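Local coordinates for protein cyanophycinase-like exopeptidase (actinobacterium SCGC AAA027-L06, PDB 6NQC) that probably hydrolyses peptide bonds as a serine exopeptidase of peptidase family S51, related to the cyanophycinases, at residues 52-57 / 144-149; 57-62 / 115-120; 109-114 / 138-143. All coordinates share one frame; numbering follows the deposited sequence.

Contact 1. Residues 52-57 / 144-149; sequences NGKKPI and WQSGGS
Lys54 reaches over to the chain that leaves helix 135-145. Its CB starts toward that chain. Lys54 CG lies beside Gly148, 3.9 Å from Gly148 CA. The side chain bends at chi2 (-69°) and then runs straight to its end, which carries CE past the backbone of Gly147 and Gly148. Lys54 CE comes within 3.4 Å of Ser146 O and 3.7 Å of Gly148 N. At the tip, Lys54 NZ is hydrogen-bonded to Ser146 OG at 2.7 Å. The same ammonium group also bonds Asn143 OD1 and makes a weak bond to Lys112 O, so it is gripped by several oxygens. Ser146 OG can also bond the helix carbonyls of Glu142 and Asn143, which share its one proton.

Both segments follow helix ends. Each helix is closed by a Schellman motif, with Gly53 and Gly147 as the C-prime residues at positive phi. The contact thus joins the C-terminal ends of helices 39-51 and 135-145.

Asn52 makes the second bond. Asn52 ND2 donates to Gly147 O at 2.9 Å, with a nearly straight N-H...O angle of 165°. ND2 sits on a lone pair of Gly147 O, in the carbonyl plane, and this oxygen lies close to the amide plane of Asn52. Asn52 CB and CG lie against Gly147, with Asn52 CB 3.9 Å from Gly147 CA. ND2 has a further partner in Ser227 OG.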
loop_
_atom_site.group_PDB
_atom_site.type_symbol
_atom_site.label_atom_id
_atom_site.label_comp_id
_atom_site.label_asym_id
_atom_site.label_seq_id
_atom_site.Cartn_x
_atom_site.Cartn_y
_atom_site.Cartn_z
ATOM N N ASN A 52 -10.641 -16.202 -0.706
ATOM C CA ASN A 52 -11.897 -15.475 -0.732
ATOM C C ASN A 52 -12.589 -15.518 -2.085
ATOM O O ASN A 52 -13.606 -14.843 -2.253
ATOM C CB ASN A 52 -11.655 -14.014 -0.311
ATOM C CG ASN A 52 -11.477 -13.858 1.181
ATOM O OD1 ASN A 52 -12.047 -14.614 1.962
ATOM N ND2 ASN A 52 -10.697 -12.867 1.595
ATOM N N GLY A 53 -12.076 -16.290 -3.043
ATOM C CA GLY A 53 -12.742 -16.481 -4.317
ATOM C C GLY A 53 -12.362 -15.543 -5.444
ATOM O O GLY A 53 -13.084 -15.492 -6.451
ATOM N N LYS A 54 -11.282 -14.767 -5.305
ATOM C CA LYS A 54 -10.876 -13.827 -6.342
ATOM C C LYS A 54 -9.985 -14.517 -7.369
ATOM O O LYS A 54 -9.293 -15.483 -7.052
ATOM C CB LYS A 54 -10.130 -12.643 -5.711
ATOM C CG LYS A 54 -10.970 -11.797 -4.789
ATOM C CD LYS A 54 -12.024 -11.026 -5.555
ATOM C CE LYS A 54 -12.776 -10.064 -4.616
ATOM N NZ LYS A 54 -13.708 -9.218 -5.432
ATOM N N LYS A 55 -10.001 -14.009 -8.589
ATOM C CA LYS A 55 -9.096 -14.511 -9.603
ATOM C C LYS A 55 -7.661 -14.476 -9.094
ATOM O O LYS A 55 -7.233 -13.474 -8.491
ATOM C CB LYS A 55 -9.167 -13.673 -10.879
ATOM C CG LYS A 55 -10.408 -13.874 -11.733
ATOM C CD LYS A 55 -10.238 -13.121 -13.056
ATOM C CE LYS A 55 -11.576 -12.650 -13.632
ATOM N NZ LYS A 55 -11.533 -12.567 -15.138
ATOM N N PRO A 56 -6.865 -15.482 -9.388
ATOM C CA PRO A 56 -5.477 -15.526 -8.863
ATOM C C PRO A 56 -4.507 -14.631 -9.636
ATOM O O PRO A 56 -3.516 -15.050 -10.182
ATOM C CB PRO A 56 -5.133 -17.017 -9.037
ATOM C CG PRO A 56 -5.853 -17.402 -10.329
ATOM C CD PRO A 56 -7.182 -16.649 -10.243
ATOM N N ILE A 57 -4.815 -13.324 -9.662
ATOM C CA ILE A 57 -3.936 -12.377 -10.353
ATOM C C ILE A 57 -3.258 -11.446 -9.339
ATOM O O ILE A 57 -3.805 -11.143 -8.278
ATOM C CB ILE A 57 -4.667 -11.535 -11.431
ATOM C CG1 ILE A 57 -5.897 -10.865 -10.835
ATOM C CG2 ILE A 57 -5.043 -12.400 -12.653
ATOM C CD1 ILE A 57 -6.355 -9.693 -11.657
ATOM N N TRP A 144 -11.393 -4.907 -2.604
ATOM C CA TRP A 144 -10.884 -5.128 -1.264
ATOM C C TRP A 144 -12.012 -5.466 -0.302
ATOM O O TRP A 144 -11.910 -6.415 0.490
ATOM C CB TRP A 144 -10.111 -3.881 -0.810
ATOM C CG TRP A 144 -9.672 -3.929 0.597
ATOM C CD1 TRP A 144 -8.930 -4.904 1.191
ATOM C CD2 TRP A 144 -9.935 -2.942 1.611
ATOM N NE1 TRP A 144 -8.746 -4.608 2.515
ATOM C CE2 TRP A 144 -9.347 -3.408 2.800
ATOM C CE3 TRP A 144 -10.637 -1.730 1.627
ATOM C CZ2 TRP A 144 -9.408 -2.693 3.995
ATOM C CZ3 TRP A 144 -10.692 -1.017 2.828
ATOM C CH2 TRP A 144 -10.084 -1.514 3.984
ATOM N N GLN A 145 -13.093 -4.693 -0.346
ATOM C CA GLN A 145 -14.199 -4.930 0.570
ATOM C C GLN A 145 -14.788 -6.318 0.381
ATOM O O GLN A 145 -15.335 -6.877 1.335
ATOM C CB GLN A 145 -15.258 -3.855 0.393
ATOM C CG GLN A 145 -14.813 -2.514 0.978
ATOM C CD GLN A 145 -14.871 -2.517 2.485
ATOM O OE1 GLN A 145 -15.901 -2.911 3.068
ATOM N NE2 GLN A 145 -13.775 -2.124 3.135
ATOM N N SER A 146 -14.644 -6.901 -0.806
ATOM C CA SER A 146 -15.196 -8.215 -1.098
ATOM C C SER A 146 -14.135 -9.325 -1.094
ATOM O O SER A 146 -14.364 -10.402 -1.667
ATOM C CB SER A 146 -15.962 -8.150 -2.428
ATOM O OG SER A 146 -15.107 -7.879 -3.543
ATOM N N GLY A 147 -13.003 -9.100 -0.449
ATOM C CA GLY A 147 -12.085 -10.169 -0.090
ATOM C C GLY A 147 -10.736 -10.137 -0.770
ATOM O O GLY A 147 -9.851 -10.951 -0.412
ATOM N N GLY A 148 -10.531 -9.268 -1.754
ATOM C CA GLY A 148 -9.242 -9.173 -2.401
ATOM C C GLY A 148 -8.226 -8.454 -1.526
ATOM O O GLY A 148 -8.551 -7.499 -0.813
ATOM N N SER A 149 -6.992 -8.961 -1.547
ATOM C CA SER A 149 -5.919 -8.338 -0.789
ATOM C C SER A 149 -5.520 -7.003 -1.431
ATOM O O SER A 149 -5.543 -6.827 -2.651
ATOM C CB SER A 149 -4.697 -9.255 -0.731
ATOM O OG SER A 149 -4.985 -10.368 0.085
#

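Contact 2. Residues 57-62 / 115-120; sequences IFLQIP and ALIYFS
Backbone hydrogen bonds join strands 57-61 and 116-119 in parallel register, with Leu59 opposite Ile117. Bonds pass alternately from each strand. Leu116 N and Tyr118 N donate to Ile57 O and Leu59 O. Leu59 N and Ile61 N donate to Leu116 O and Tyr118 O, both at 2.8 Å. Ser120 N closes the row on Ile61 O at 3.2 Å. A water donates to Ile61 O and Ser120 O and bridges the strand ends. CA-H...O contacts run from Ile117 CA to Leu59 O and from Phe119 CA to Ile61 O.

Aromatic contacts fill the face that bears Phe58 and Tyr118. Leu116 CD2 sits over one face of the Phe58 ring, 3.9 Å from its centroid, as a CH-pi contact. Phe58 CG is anti to the backbone N (chi1 -169°), which lays the ring beside Leu116. Tyr118 CB meets the ring at its edge, 3.8 Å from Phe58 CE1. The amide nitrogen of Gln60 lies over the centre of a Phe58 ring face, and it is hydrogen-bonded to Gly80 O.

Apolar packing covers the face of Leu59, Ile61, Ile117 and Phe119. Ile61 CD1 touches Ile117 CG2 at 3.7 Å. Ile61 CG2 approaches the edge of the Phe119 ring, 3.8 Å from Phe119 CD1. Phe119 also touches residues of a possible nucleophile elbow (Gly152, Ser154, Gly156), which may carry the catalytic serine.

This pair lies inside the central mixed sheet of an alpha/beta fold. Strand 90-93 flanks 57-61, and strand 149-153 flanks 116-119. Helix 135-145 covers the Ile61 face through Ile140.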
loop_
_atom_site.group_PDB
_atom_site.type_symbol
_atom_site.label_atom_id
_atom_site.label_comp_id
_atom_site.label_asym_id
_atom_site.label_seq_id
_atom_site.Cartn_x
_atom_site.Cartn_y
_atom_site.Cartn_z
ATOM N N ILE A 57 -4.815 -13.324 -9.662
ATOM C CA ILE A 57 -3.936 -12.377 -10.353
ATOM C C ILE A 57 -3.258 -11.446 -9.339
ATOM O O ILE A 57 -3.805 -11.143 -8.278
ATOM C CB ILE A 57 -4.667 -11.535 -11.431
ATOM C CG1 ILE A 57 -5.897 -10.865 -10.835
ATOM C CG2 ILE A 57 -5.043 -12.400 -12.653
ATOM C CD1 ILE A 57 -6.355 -9.693 -11.657
ATOM N N PHE A 58 -2.047 -11.013 -9.698
ATOM C CA PHE A 58 -1.207 -10.047 -8.985
ATOM C C PHE A 58 -1.295 -8.755 -9.785
ATOM O O PHE A 58 -0.562 -8.542 -10.754
ATOM C CB PHE A 58 0.222 -10.574 -8.918
ATOM C CG PHE A 58 1.138 -9.840 -7.999
ATOM C CD1 PHE A 58 0.824 -8.585 -7.469
ATOM C CD2 PHE A 58 2.345 -10.415 -7.657
ATOM C CE1 PHE A 58 1.726 -7.940 -6.632
ATOM C CE2 PHE A 58 3.233 -9.771 -6.815
ATOM C CZ PHE A 58 2.921 -8.534 -6.306
ATOM N N LEU A 59 -2.239 -7.899 -9.403
ATOM C CA LEU A 59 -2.527 -6.680 -10.134
ATOM C C LEU A 59 -1.644 -5.567 -9.567
ATOM O O LEU A 59 -1.610 -5.351 -8.352
ATOM C CB LEU A 59 -4.019 -6.352 -10.011
ATOM C CG LEU A 59 -4.654 -5.509 -11.096
ATOM C CD1 LEU A 59 -6.168 -5.688 -11.152
ATOM C CD2 LEU A 59 -4.311 -4.053 -10.790
ATOM N N GLN A 60 -0.890 -4.913 -10.430
ATOM C CA GLN A 60 0.177 -3.999 -10.021
ATOM C C GLN A 60 -0.114 -2.611 -10.563
ATOM O O GLN A 60 -0.375 -2.444 -11.755
ATOM C CB GLN A 60 1.529 -4.509 -10.504
ATOM C CG GLN A 60 1.837 -5.846 -9.910
ATOM C CD GLN A 60 3.003 -6.541 -10.561
ATOM O OE1 GLN A 60 3.586 -6.035 -11.524
ATOM N NE2 GLN A 60 3.377 -7.695 -10.005
ATOM N N ILE A 61 -0.145 -1.634 -9.669
ATOM C CA ILE A 61 -0.545 -0.275 -10.021
ATOM C C ILE A 61 0.613 0.665 -9.710
ATOM O O ILE A 61 0.993 0.868 -8.531
ATOM C CB ILE A 61 -1.839 0.132 -9.297
ATOM C CG1 ILE A 61 -2.968 -0.811 -9.714
ATOM C CG2 ILE A 61 -2.164 1.551 -9.628
ATOM C CD1 ILE A 61 -4.281 -0.517 -9.105
ATOM N N PRO A 62 1.232 1.233 -10.752
ATOM C CA PRO A 62 2.456 2.005 -10.560
ATOM C C PRO A 62 2.218 3.499 -10.623
ATOM O O PRO A 62 3.154 4.259 -10.851
ATOM C CB PRO A 62 3.307 1.544 -11.754
ATOM C CG PRO A 62 2.265 1.517 -12.843
ATOM C CD PRO A 62 0.990 0.982 -12.191
ATOM N N ALA A 115 -7.024 -11.110 -6.806
ATOM C CA ALA A 115 -6.591 -11.634 -5.515
ATOM C C ALA A 115 -5.706 -10.636 -4.758
ATOM O O ALA A 115 -5.770 -10.542 -3.517
ATOM C CB ALA A 115 -5.832 -12.938 -5.669
ATOM N N LEU A 116 -4.865 -9.914 -5.480
ATOM C CA LEU A 116 -4.057 -8.860 -4.866
ATOM C C LEU A 116 -3.982 -7.645 -5.777
ATOM O O LEU A 116 -3.741 -7.756 -6.988
ATOM C CB LEU A 116 -2.634 -9.383 -4.557
ATOM C CG LEU A 116 -1.534 -8.405 -4.157
ATOM C CD1 LEU A 116 -1.858 -7.645 -2.869
ATOM C CD2 LEU A 116 -0.212 -9.096 -3.990
ATOM N N ILE A 117 -4.168 -6.471 -5.176
ATOM C CA ILE A 117 -3.922 -5.196 -5.837
ATOM C C ILE A 117 -2.820 -4.514 -5.048
ATOM O O ILE A 117 -2.909 -4.437 -3.815
ATOM C CB ILE A 117 -5.203 -4.351 -5.910
ATOM C CG1 ILE A 117 -6.254 -5.095 -6.729
ATOM C CG2 ILE A 117 -4.924 -3.008 -6.495
ATOM C CD1 ILE A 117 -7.630 -4.436 -6.622
ATOM N N TYR A 118 -1.741 -4.104 -5.734
ATOM C CA TYR A 118 -0.524 -3.579 -5.114
ATOM C C TYR A 118 -0.218 -2.184 -5.649
ATOM O O TYR A 118 -0.107 -2.007 -6.861
ATOM C CB TYR A 118 0.658 -4.526 -5.399
ATOM C CG TYR A 118 1.763 -4.447 -4.392
ATOM C CD1 TYR A 118 2.652 -3.362 -4.396
ATOM C CD2 TYR A 118 1.916 -5.421 -3.405
ATOM C CE1 TYR A 118 3.661 -3.277 -3.473
ATOM C CE2 TYR A 118 2.921 -5.316 -2.464
ATOM C CZ TYR A 118 3.797 -4.229 -2.518
ATOM O OH TYR A 118 4.822 -4.080 -1.609
ATOM N N PHE A 119 -0.115 -1.184 -4.746
ATOM C CA PHE A 119 0.397 0.134 -5.115
ATOM C C PHE A 119 1.904 0.154 -4.871
ATOM O O PHE A 119 2.344 0.073 -3.725
ATOM C CB PHE A 119 -0.255 1.258 -4.299
ATOM C CG PHE A 119 -1.713 1.429 -4.553
ATOM C CD1 PHE A 119 -2.174 1.793 -5.804
ATOM C CD2 PHE A 119 -2.625 1.258 -3.532
ATOM C CE1 PHE A 119 -3.542 1.969 -6.039
ATOM C CE2 PHE A 119 -3.986 1.412 -3.755
ATOM C CZ PHE A 119 -4.452 1.763 -5.023
ATOM N N SER A 120 2.705 0.278 -5.928
ATOM C CA SER A 120 4.144 0.409 -5.739
ATOM C C SER A 120 4.516 1.871 -5.456
ATOM O O SER A 120 3.666 2.776 -5.432
ATOM C CB SER A 120 4.907 -0.141 -6.938
ATOM O OG SER A 120 4.395 0.368 -8.153
HETATM O O HOH W 1 1.581 3.328 -7.358
#

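Contact 3. Residues 109-114 / 138-143; sequences ELVKDA and QGIYEN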
loop_
_atom_site.group_PDB
_atom_site.type_symbol
_atom_site.label_atom_id
_atom_site.label_comp_id
_atom_site.label_asym_id
_atom_site.label_seq_id
_atom_site.Cartn_x
_atom_site.Cartn_y
_atom_site.Cartn_z
ATOM N N GLU A 109 -12.778 -2.577 -14.834
ATOM C CA GLU A 109 -13.311 -3.934 -14.761
ATOM C C GLU A 109 -12.296 -4.916 -14.170
ATOM O O GLU A 109 -12.659 -5.772 -13.365
ATOM C CB GLU A 109 -13.758 -4.402 -16.136
ATOM C CG GLU A 109 -15.202 -4.016 -16.475
ATOM C CD GLU A 109 -16.238 -4.537 -15.464
ATOM O OE1 GLU A 109 -17.258 -3.840 -15.244
ATOM O OE2 GLU A 109 -16.037 -5.637 -14.902
ATOM N N LEU A 110 -11.015 -4.760 -14.512
ATOM C CA LEU A 110 -9.972 -5.669 -14.045
ATOM C C LEU A 110 -9.778 -5.629 -12.530
ATOM O O LEU A 110 -9.507 -6.661 -11.896
ATOM C CB LEU A 110 -8.646 -5.311 -14.703
ATOM C CG LEU A 110 -8.190 -6.144 -15.902
ATOM C CD1 LEU A 110 -7.012 -5.429 -16.594
ATOM C CD2 LEU A 110 -7.838 -7.551 -15.537
ATOM N N VAL A 111 -9.859 -4.442 -11.926
ATOM C CA VAL A 111 -9.564 -4.331 -10.502
ATOM C C VAL A 111 -10.660 -4.924 -9.641
ATOM O O VAL A 111 -10.471 -5.096 -8.431
ATOM C CB VAL A 111 -9.345 -2.874 -10.050
ATOM C CG1 VAL A 111 -8.046 -2.345 -10.657
ATOM C CG2 VAL A 111 -10.538 -1.997 -10.435
ATOM N N LYS A 112 -11.804 -5.243 -10.230
ATOM C CA LYS A 112 -12.953 -5.662 -9.458
ATOM C C LYS A 112 -12.941 -7.149 -9.141
ATOM O O LYS A 112 -13.754 -7.596 -8.326
ATOM C CB LYS A 112 -14.256 -5.302 -10.195
ATOM C CG LYS A 112 -14.524 -3.804 -10.204
ATOM C CD LYS A 112 -15.935 -3.478 -10.630
ATOM C CE LYS A 112 -15.935 -2.445 -11.750
ATOM N NZ LYS A 112 -17.001 -1.406 -11.581
ATOM N N ASP A 113 -12.031 -7.915 -9.741
ATOM C CA ASP A 113 -11.829 -9.325 -9.334
ATOM C C ASP A 113 -10.334 -9.665 -9.360
ATOM O O ASP A 113 -9.817 -10.252 -10.314
ATOM C CB ASP A 113 -12.646 -10.250 -10.243
ATOM C CG ASP A 113 -12.609 -11.696 -9.807
ATOM O OD1 ASP A 113 -11.853 -12.027 -8.864
ATOM O OD2 ASP A 113 -13.338 -12.487 -10.434
ATOM N N ALA A 114 -9.632 -9.316 -8.282
ATOM C CA ALA A 114 -8.186 -9.498 -8.220
ATOM C C ALA A 114 -7.807 -10.023 -6.846
ATOM O O ALA A 114 -8.210 -9.447 -5.835
ATOM C CB ALA A 114 -7.461 -8.184 -8.558
ATOM N N GLN A 138 -12.746 3.308 -6.889
ATOM C CA GLN A 138 -13.957 2.681 -6.372
ATOM C C GLN A 138 -13.942 1.176 -6.668
ATOM O O GLN A 138 -14.315 0.366 -5.812
ATOM C CB GLN A 138 -15.187 3.375 -6.950
ATOM C CG GLN A 138 -16.488 3.046 -6.238
ATOM C CD GLN A 138 -16.408 3.274 -4.744
ATOM O OE1 GLN A 138 -15.652 4.130 -4.273
ATOM N NE2 GLN A 138 -17.161 2.486 -3.982
ATOM N N GLY A 139 -13.500 0.781 -7.866
ATOM C CA GLY A 139 -13.301 -0.639 -8.154
ATOM C C GLY A 139 -12.331 -1.334 -7.213
ATOM O O GLY A 139 -12.604 -2.435 -6.712
ATOM N N ILE A 140 -11.175 -0.723 -6.980
ATOM C CA ILE A 140 -10.196 -1.295 -6.057
ATOM C C ILE A 140 -10.795 -1.445 -4.663
ATOM O O ILE A 140 -10.615 -2.474 -3.993
ATOM C CB ILE A 140 -8.925 -0.423 -6.033
ATOM C CG1 ILE A 140 -8.291 -0.393 -7.416
ATOM C CG2 ILE A 140 -7.941 -0.928 -4.954
ATOM C CD1 ILE A 140 -7.276 0.694 -7.609
ATOM N N TYR A 141 -11.539 -0.429 -4.220
ATOM C CA TYR A 141 -12.162 -0.455 -2.916
ATOM C C TYR A 141 -13.181 -1.579 -2.821
ATOM O O TYR A 141 -13.171 -2.371 -1.870
ATOM C CB TYR A 141 -12.833 0.901 -2.647
ATOM C CG TYR A 141 -13.570 0.968 -1.338
ATOM C CD1 TYR A 141 -12.883 1.071 -0.147
ATOM C CD2 TYR A 141 -14.950 0.890 -1.285
ATOM C CE1 TYR A 141 -13.533 1.123 1.061
ATOM C CE2 TYR A 141 -15.609 0.923 -0.075
ATOM C CZ TYR A 141 -14.893 1.056 1.103
ATOM O OH TYR A 141 -15.538 1.108 2.330
ATOM N N GLU A 142 -14.049 -1.687 -3.826
ATOM C CA GLU A 142 -15.017 -2.770 -3.863
ATOM C C GLU A 142 -14.335 -4.129 -3.874
ATOM O O GLU A 142 -14.789 -5.063 -3.187
ATOM C CB GLU A 142 -15.916 -2.620 -5.086
ATOM C CG GLU A 142 -16.994 -1.519 -4.976
ATOM C CD GLU A 142 -17.616 -1.230 -6.332
ATOM O OE1 GLU A 142 -17.436 -2.043 -7.276
ATOM O OE2 GLU A 142 -18.264 -0.181 -6.455
ATOM N N ASN A 143 -13.254 -4.269 -4.646
ATOM C CA ASN A 143 -12.525 -5.536 -4.660
ATOM C C ASN A 143 -11.997 -5.884 -3.273
ATOM O O ASN A 143 -12.167 -7.013 -2.777
ATOM C CB ASN A 143 -11.389 -5.467 -5.687
ATOM C CG ASN A 143 -10.700 -6.818 -5.883
ATOM O OD1 ASN A 143 -11.282 -7.752 -6.398
ATOM N ND2 ASN A 143 -9.448 -6.906 -5.480
#
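Asn143 meets the backbone of Ala114 with both ends of its amide. Asn143 ND2 donates to Ala114 O at 2.8 Å, almost straight (173°) and on a lone pair in the carbonyl plane. Asn143 OD1 accepts from Ala114 N at 3.0 Å, with the donor above the amide carbonyl plane. Chi1 of -173° sets CG anti to the backbone N and sends the amide out from helix 135-145 to the turn. Beside this pair, Val111 packs on the helix. Val111 CG2 lies 3.7 Å from Gly139 C, where the helix has no side chain. Val111 CB is 3.8 Å from Ile140 CG1.

At the outer side, Lys112 lies alongside Glu142. Lys112 NZ and Glu142 OE1 stand 4.4 Å apart, beyond a salt bridge.

A type I turn from Leu110 to Asp113 presents Ala114 to the helix as the chain passes from helix 105-110 to strand 116-119. Asp113 OD1 takes Lys55 N. Ile140 and Asn143 also touch Ile117 of the strand. The paired bonds fix the rotation of the buried amide and satisfy both polar backbone atoms of Ala114. The positive charge of Lys54 would probably polarise that amide further.

Contact 2 is the core of the group. All its touching residues are buried, and it combines backbone bonds between strands with apolar packing on both faces. Contact 3 is also largely buried but lies farther out. It relies on one amide and a small apolar patch, with a lysine and a glutamate at its more exposed side. Contact 1 is only partly buried and held chiefly by polar bonds. Contacts 1 and 3 share helix 135-145 and meet at Asn143. Ile57 lies in both ranges 52-57 and 57-62 but touches across contact 2, not contact 1. Ser149 probably bonds the backbone of Ala115 and Ile117. Ile140 and Val111 of contact 3 pack on the sheet of contact 2.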